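Long-range contact in phosphoribosylaminoimidazole carboxylase (Bombyx mori, PDB 4JA0), which probably catalyses two steps of purine biosynthesis, as a bifunctional enzyme joining AIR carboxylase and SAICAR synthetase activities in one chain: residues D192-E196 with L207-I211. Sequence-based numbering, arbitrary orientation.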
loop_
_atom_site.group_PDB
_atom_site.type_symbol
_atom_site.label_atom_id
_atom_site.label_comp_id
_atom_site.label_asym_id
_atom_site.label_seq_id
_atom_site.Cartn_x
_atom_site.Cartn_y
_atom_site.Cartn_z
ATOM N N ASP A 192 53.788 7.863 -9.095
ATOM C CA ASP A 192 53.257 9.082 -9.665
ATOM C C ASP A 192 53.290 9.020 -11.174
ATOM O O ASP A 192 53.814 8.068 -11.734
ATOM C CB ASP A 192 53.951 10.342 -9.108
ATOM C CG ASP A 192 55.469 10.353 -9.324
ATOM O OD1 ASP A 192 56.199 10.439 -8.316
ATOM O OD2 ASP A 192 55.936 10.367 -10.489
ATOM N N MET A 193 52.673 10.004 -11.826
ATOM C CA MET A 193 52.588 10.024 -13.285
ATOM C C MET A 193 52.447 11.414 -13.830
ATOM O O MET A 193 51.939 12.289 -13.148
ATOM C CB MET A 193 51.347 9.302 -13.758
ATOM C CG MET A 193 51.487 7.860 -14.053
ATOM S SD MET A 193 49.940 7.574 -14.886
ATOM C CE MET A 193 50.396 8.170 -16.501
ATOM N N LYS A 194 52.795 11.581 -15.099
ATOM C CA LYS A 194 52.540 12.830 -15.816
ATOM C C LYS A 194 51.972 12.496 -17.188
ATOM O O LYS A 194 52.488 11.618 -17.893
ATOM C CB LYS A 194 53.829 13.656 -15.969
ATOM N N ILE A 195 50.905 13.191 -17.568
ATOM C CA ILE A 195 50.331 12.996 -18.885
ATOM C C ILE A 195 50.049 14.366 -19.448
ATOM O O ILE A 195 50.141 15.351 -18.726
ATOM C CB ILE A 195 49.031 12.176 -18.837
ATOM C CG1 ILE A 195 48.041 12.829 -17.878
ATOM C CG2 ILE A 195 49.300 10.765 -18.408
ATOM C CD1 ILE A 195 46.715 12.084 -17.771
ATOM N N GLU A 196 49.688 14.420 -20.726
ATOM C CA GLU A 196 49.341 15.672 -21.386
ATOM C C GLU A 196 48.115 15.484 -22.283
ATOM O O GLU A 196 47.911 14.411 -22.827
ATOM C CB GLU A 196 50.542 16.191 -22.179
ATOM C CG GLU A 196 51.674 16.745 -21.297
ATOM C CD GLU A 196 52.966 17.057 -22.069
ATOM O OE1 GLU A 196 52.905 17.264 -23.303
ATOM O OE2 GLU A 196 54.050 17.083 -21.435
ATOM N N LEU A 207 43.569 12.242 -24.522
ATOM C CA LEU A 207 44.855 11.961 -23.874
ATOM C C LEU A 207 45.856 11.752 -24.994
ATOM O O LEU A 207 45.675 10.857 -25.827
ATOM C CB LEU A 207 44.751 10.712 -23.008
ATOM C CG LEU A 207 46.062 10.244 -22.407
ATOM C CD1 LEU A 207 46.526 11.202 -21.338
ATOM C CD2 LEU A 207 45.898 8.849 -21.841
ATOM N N ALA A 208 46.919 12.547 -25.026
ATOM C CA ALA A 208 47.578 12.712 -26.308
ATOM C C ALA A 208 49.093 12.673 -26.394
ATOM O O ALA A 208 49.642 12.689 -27.504
ATOM C CB ALA A 208 47.076 13.989 -26.936
ATOM N N ASP A 209 49.788 12.622 -25.270
ATOM C CA ASP A 209 51.248 12.682 -25.367
ATOM C C ASP A 209 51.858 11.295 -25.529
ATOM O O ASP A 209 51.654 10.616 -26.531
ATOM C CB ASP A 209 51.858 13.437 -24.170
ATOM C CG ASP A 209 53.343 13.758 -24.365
ATOM O OD1 ASP A 209 54.031 14.067 -23.361
ATOM O OD2 ASP A 209 53.818 13.696 -25.524
ATOM N N VAL A 210 52.633 10.911 -24.525
ATOM C CA VAL A 210 53.394 9.690 -24.513
ATOM C C VAL A 210 53.467 9.286 -23.051
ATOM O O VAL A 210 53.787 10.103 -22.196
ATOM C CB VAL A 210 54.792 9.936 -25.063
ATOM C CG1 VAL A 210 55.775 8.975 -24.447
ATOM C CG2 VAL A 210 54.783 9.820 -26.574
ATOM N N ILE A 211 53.146 8.040 -22.741
ATOM C CA ILE A 211 53.343 7.583 -21.382
ATOM C C ILE A 211 54.353 6.443 -21.443
ATOM O O ILE A 211 54.031 5.357 -21.922
ATOM C CB ILE A 211 52.008 7.140 -20.714
ATOM C CG1 ILE A 211 50.919 8.195 -20.934
ATOM C CG2 ILE A 211 52.199 6.884 -19.228
ATOM C CD1 ILE A 211 49.561 7.812 -20.372
#
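Leu207 reaches Ile195 with its CD1 branch, which lies 3.7 Å from Ile195 CB and equally near the CD1 end of the same side chain. The two side chains cross at about a right angle. Ile175 of helix 162-183 touches both, so branched apolar residues suit this buried seam. At Ala208 the backbone takes over: its N-H gives a nearly straight hydrogen bond (165°) to Glu196 O, 3.0 Å from Ala208 N, while the small side chain fits beside Ala79. Asp209 then packs its CB 3.6 Å from Glu196 CB, and the two acidic side chains run alongside each other with carboxylate planes only 19° apart. Glu196 OE1 lies 3.4 Å from Asp209 OD1, two acceptors without a bond between them. A sulfate about 5 Å from the Asp209 side chain is probably from the crystallisation liquor, though such ions often mark pockets. With an alanine at Glu196 the side-chain contact would shrink to CB, and Asp209 would probably lose the carboxylate chain beside it, leaving its own carboxylate freer to turn and any shared cation one ligand short. Ile211 returns to the apolar side, where its CD1 lies 3.6 Å from Ile195 CG2 and its CG2 3.5 Å from Met193 CE, the flexible thioether bending at chi3 (81°) to meet it. Both suit burial between strand and helices, Ile211 packing on Phe68 of helix 57-74 and Met193 on Leu179 of helix 162-183. The whole is an antiparallel beta-hairpin whose second strand runs out into a loop, in the SAICAR synthetase part; by comparison with bacterial SAICAR synthetases, its two acids probably belong to the magnesium site beside the nucleotide, where paired like charges are at home.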